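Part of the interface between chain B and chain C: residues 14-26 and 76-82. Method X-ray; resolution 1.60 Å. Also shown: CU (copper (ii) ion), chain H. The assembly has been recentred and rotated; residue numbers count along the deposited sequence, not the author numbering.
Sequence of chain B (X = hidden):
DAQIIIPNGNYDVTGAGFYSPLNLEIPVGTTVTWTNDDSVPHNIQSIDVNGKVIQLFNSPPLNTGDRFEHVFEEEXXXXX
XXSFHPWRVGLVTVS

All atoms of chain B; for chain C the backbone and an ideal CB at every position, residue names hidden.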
# COMPACT_ATOMS: atom_id res chain seq x y z
N THR B 14 -3.37 -6.35 7.06
CA THR B 14 -3.73 -6.95 8.33
C THR B 14 -2.62 -6.84 9.37
O THR B 14 -1.46 -6.59 9.02
CB THR B 14 -4.05 -8.44 8.15
OG1 THR B 14 -2.93 -9.06 7.49
CG2 THR B 14 -5.28 -8.63 7.28
N GLY B 15 -2.96 -7.05 10.63
CA GLY B 15 -1.97 -7.11 11.69
C GLY B 15 -1.03 -8.28 11.47
O GLY B 15 0.19 -8.11 11.44
N ALA B 16 -1.60 -9.47 11.30
CA ALA B 16 -0.81 -10.64 10.95
C ALA B 16 -0.14 -10.48 9.60
O ALA B 16 -0.64 -9.77 8.72
CB ALA B 16 -1.69 -11.88 10.94
N GLY B 17 1.01 -11.12 9.43
CA GLY B 17 1.62 -11.21 8.13
C GLY B 17 2.87 -10.38 7.98
O GLY B 17 3.41 -10.29 6.87
N PHE B 18 3.34 -9.77 9.06
CA PHE B 18 4.54 -8.95 9.01
C PHE B 18 5.77 -9.83 8.82
O PHE B 18 5.71 -11.04 9.04
CB PHE B 18 4.67 -8.06 10.26
CG PHE B 18 4.41 -8.77 11.55
CD1 PHE B 18 5.37 -9.60 12.11
CD2 PHE B 18 3.21 -8.59 12.22
CE1 PHE B 18 5.13 -10.26 13.31
CE2 PHE B 18 2.96 -9.25 13.42
CZ PHE B 18 3.92 -10.08 13.97
N TYR B 19 6.88 -9.22 8.41
CA TYR B 19 8.12 -9.96 8.21
C TYR B 19 8.50 -10.73 9.47
O TYR B 19 8.28 -10.26 10.59
CB TYR B 19 9.27 -9.02 7.81
CG TYR B 19 8.96 -8.12 6.64
CD1 TYR B 19 8.58 -8.65 5.41
CD2 TYR B 19 9.04 -6.74 6.76
CE1 TYR B 19 8.28 -7.82 4.33
CE2 TYR B 19 8.76 -5.91 5.69
CZ TYR B 19 8.37 -6.45 4.48
OH TYR B 19 8.07 -5.63 3.42
N SER B 20 9.08 -11.91 9.28
CA SER B 20 9.33 -12.81 10.39
C SER B 20 10.80 -13.21 10.45
O SER B 20 11.27 -13.93 9.58
CB SER B 20 8.44 -14.05 10.25
OG SER B 20 8.56 -14.88 11.38
N PRO B 21 11.54 -12.75 11.48
CA PRO B 21 11.12 -11.88 12.58
C PRO B 21 11.04 -10.43 12.14
O PRO B 21 11.68 -10.04 11.15
CB PRO B 21 12.24 -12.07 13.61
CG PRO B 21 13.44 -12.37 12.75
CD PRO B 21 12.92 -13.22 11.60
N LEU B 22 10.27 -9.64 12.86
CA LEU B 22 10.04 -8.25 12.51
C LEU B 22 11.31 -7.42 12.72
O LEU B 22 11.58 -6.48 11.96
CB LEU B 22 8.87 -7.69 13.32
CG LEU B 22 8.44 -6.25 13.03
CD1 LEU B 22 8.03 -6.09 11.58
CD2 LEU B 22 7.31 -5.82 13.98
N ASN B 23 12.07 -7.76 13.76
CA ASN B 23 13.38 -7.19 14.00
C ASN B 23 14.38 -8.31 14.13
O ASN B 23 14.39 -9.03 15.12
CB ASN B 23 13.39 -6.32 15.27
CG ASN B 23 14.75 -5.70 15.54
OD1 ASN B 23 15.47 -5.35 14.62
ND2 ASN B 23 15.11 -5.58 16.82
N LEU B 24 15.21 -8.48 13.11
CA LEU B 24 16.23 -9.51 13.15
C LEU B 24 17.45 -8.97 13.88
O LEU B 24 18.04 -7.98 13.46
CB LEU B 24 16.61 -9.95 11.74
CG LEU B 24 17.70 -11.02 11.68
CD1 LEU B 24 17.22 -12.35 12.24
CD2 LEU B 24 18.18 -11.20 10.25
N GLU B 25 17.80 -9.62 14.99
CA GLU B 25 18.93 -9.21 15.81
C GLU B 25 20.14 -10.05 15.44
O GLU B 25 20.13 -11.26 15.64
CB GLU B 25 18.61 -9.38 17.29
CG GLU B 25 17.91 -8.19 17.93
CD GLU B 25 17.24 -8.56 19.23
OE1 GLU B 25 17.40 -9.72 19.66
OE2 GLU B 25 16.58 -7.69 19.85
N ILE B 26 21.18 -9.43 14.89
CA ILE B 26 22.36 -10.16 14.42
C ILE B 26 23.66 -9.44 14.78
O ILE B 26 23.66 -8.22 14.95
CB ILE B 26 22.35 -10.36 12.89
CG1 ILE B 26 22.06 -9.04 12.18
CG2 ILE B 26 21.35 -11.44 12.49
CD1 ILE B 26 22.58 -8.98 10.75
N UNK C 76 12.79 -9.47 27.24
CA UNK C 76 12.09 -10.07 26.12
C UNK C 76 11.86 -9.12 24.97
O UNK C 76 12.19 -7.94 25.05
CB UNK C 76 10.74 -10.63 26.59
N UNK C 77 11.28 -9.66 23.89
CA UNK C 77 10.88 -8.87 22.74
C UNK C 77 9.35 -8.82 22.70
O UNK C 77 8.69 -9.85 22.68
CB UNK C 77 11.45 -9.45 21.45
N UNK C 78 8.81 -7.61 22.69
CA UNK C 78 7.37 -7.39 22.79
C UNK C 78 6.81 -6.62 21.61
O UNK C 78 7.06 -5.43 21.46
CB UNK C 78 7.04 -6.64 24.09
N UNK C 79 6.05 -7.31 20.77
CA UNK C 79 5.41 -6.65 19.64
C UNK C 79 4.08 -6.05 20.08
O UNK C 79 3.44 -6.52 21.03
CB UNK C 79 5.20 -7.63 18.48
N UNK C 80 3.69 -4.98 19.40
CA UNK C 80 2.39 -4.38 19.67
C UNK C 80 1.84 -3.75 18.40
O UNK C 80 2.60 -3.41 17.49
CB UNK C 80 2.49 -3.34 20.79
N UNK C 81 0.53 -3.58 18.36
CA UNK C 81 -0.08 -2.92 17.22
C UNK C 81 -1.24 -2.05 17.68
O UNK C 81 -1.49 -1.92 18.89
CB UNK C 81 -0.55 -3.95 16.19
N UNK C 82 -1.92 -1.43 16.73
CA UNK C 82 -3.11 -0.63 17.02
C UNK C 82 -4.30 -1.32 16.35
O UNK C 82 -4.24 -1.63 15.17
CB UNK C 82 -2.95 0.81 16.53
CU CU H . -3.80 3.47 15.16

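Position 76 is out of reach of chain B. Its backbone angles, 160/177, describe a very extended strand with a phi that residues with a side chain seldom adopt, so glycine is the likeliest choice; the residue is Gly C76.

At position 77 the CA-to-CB bond points toward chain B, but across open space, where Glu B25 supplies the nearest side chain. A lysine or arginine could exploit the carboxylate, a polar residue would also be tolerated, and a beta-branched residue would suit the strand angles of -109/124. The deposited residue is Val C77, with chi1 at t. Its CG2 comes no closer than 4.4 Å to Glu B25 OE2, a loose contact that leaves the charge of the carboxylate unanswered by this residue.

Position 78 is out of reach, so chain B sets no preference; it is Tyr C78, which makes no contact with chain B.

Position 79 offers most to reason from. Its CB points toward chain B, with Leu B22 CD2 and Phe B18 CZ each 5.3 Å from the ideal CB, while the backbone nitrogens of Leu B22 and Asn B23 lie farther off. A medium-sized apolar residue could meet the leucine and phenylalanine, and a long flexible chain could run past them to the polar backbone beyond. Lys C79 takes the second course. Its aliphatic part leads the ammonium group to 3.7 Å from Phe B18 CE1 (measured from NZ), an oblique approach to the ring, and NZ also lies 3.8 Å from Leu B22 CB. No direct hydrogen bond crosses between the stretches; instead NZ donates to water 1 at 3.2 Å, and that water accepts a second hydrogen bond from Asn B23 N at 3.0 Å. Of the seven residues, this one has the largest area covered by chain B.

Position 80 is out of reach and would accept many residues as far as chain B is concerned; Tyr C80 makes no contact with it.

At position 81 CB points toward Gly B15, where the absence of a side chain leaves room for a broad, flat group. An aromatic residue would fit, as would a long aliphatic one. Tyr C81 places CD1 4.1 Å from Gly B15 CA; a CB on that glycine would fall a tight 3.0 Å from Tyr C81 CE1.

Position 82 is out of reach of chain B, but the copper ion nearby calls for a ligand, cysteine or histidine above all. Cys C82 binds it through SG, 2.2 Å from CU.

Chain C (76-82) GVYKYYC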
# COMPACT_ATOMS: atom_id res chain seq x y z
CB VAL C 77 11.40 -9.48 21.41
CG1 VAL C 77 10.89 -8.67 20.23
CG2 VAL C 77 12.92 -9.55 21.42
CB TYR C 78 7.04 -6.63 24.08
CG TYR C 78 7.52 -7.37 25.30
CD1 TYR C 78 8.82 -7.19 25.77
CD2 TYR C 78 6.70 -8.25 25.97
CE1 TYR C 78 9.28 -7.89 26.86
CE2 TYR C 78 7.15 -8.95 27.07
CZ TYR C 78 8.44 -8.76 27.51
OH TYR C 78 8.90 -9.46 28.60
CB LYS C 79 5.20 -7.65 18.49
CG LYS C 79 6.50 -8.22 17.92
CD LYS C 79 6.29 -9.01 16.62
CE LYS C 79 7.01 -10.37 16.65
NZ LYS C 79 8.02 -10.63 15.57
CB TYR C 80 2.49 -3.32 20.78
CG TYR C 80 3.33 -2.13 20.40
CD1 TYR C 80 2.76 -1.01 19.80
CD2 TYR C 80 4.70 -2.12 20.65
CE1 TYR C 80 3.53 0.08 19.43
CE2 TYR C 80 5.48 -1.02 20.28
CZ TYR C 80 4.88 0.07 19.68
OH TYR C 80 5.64 1.17 19.31
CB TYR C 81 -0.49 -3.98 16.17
CG TYR C 81 -1.87 -4.60 16.29
CD1 TYR C 81 -2.60 -4.93 15.15
CD2 TYR C 81 -2.48 -4.81 17.53
CE1 TYR C 81 -3.85 -5.49 15.24
CE2 TYR C 81 -3.74 -5.35 17.62
CZ TYR C 81 -4.42 -5.69 16.48
OH TYR C 81 -5.68 -6.24 16.58
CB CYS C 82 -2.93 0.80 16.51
SG CYS C 82 -4.45 1.76 16.47
O HOH W 1 10.97 -9.49 16.01
O HOH W 2 -1.64 2.95 14.76
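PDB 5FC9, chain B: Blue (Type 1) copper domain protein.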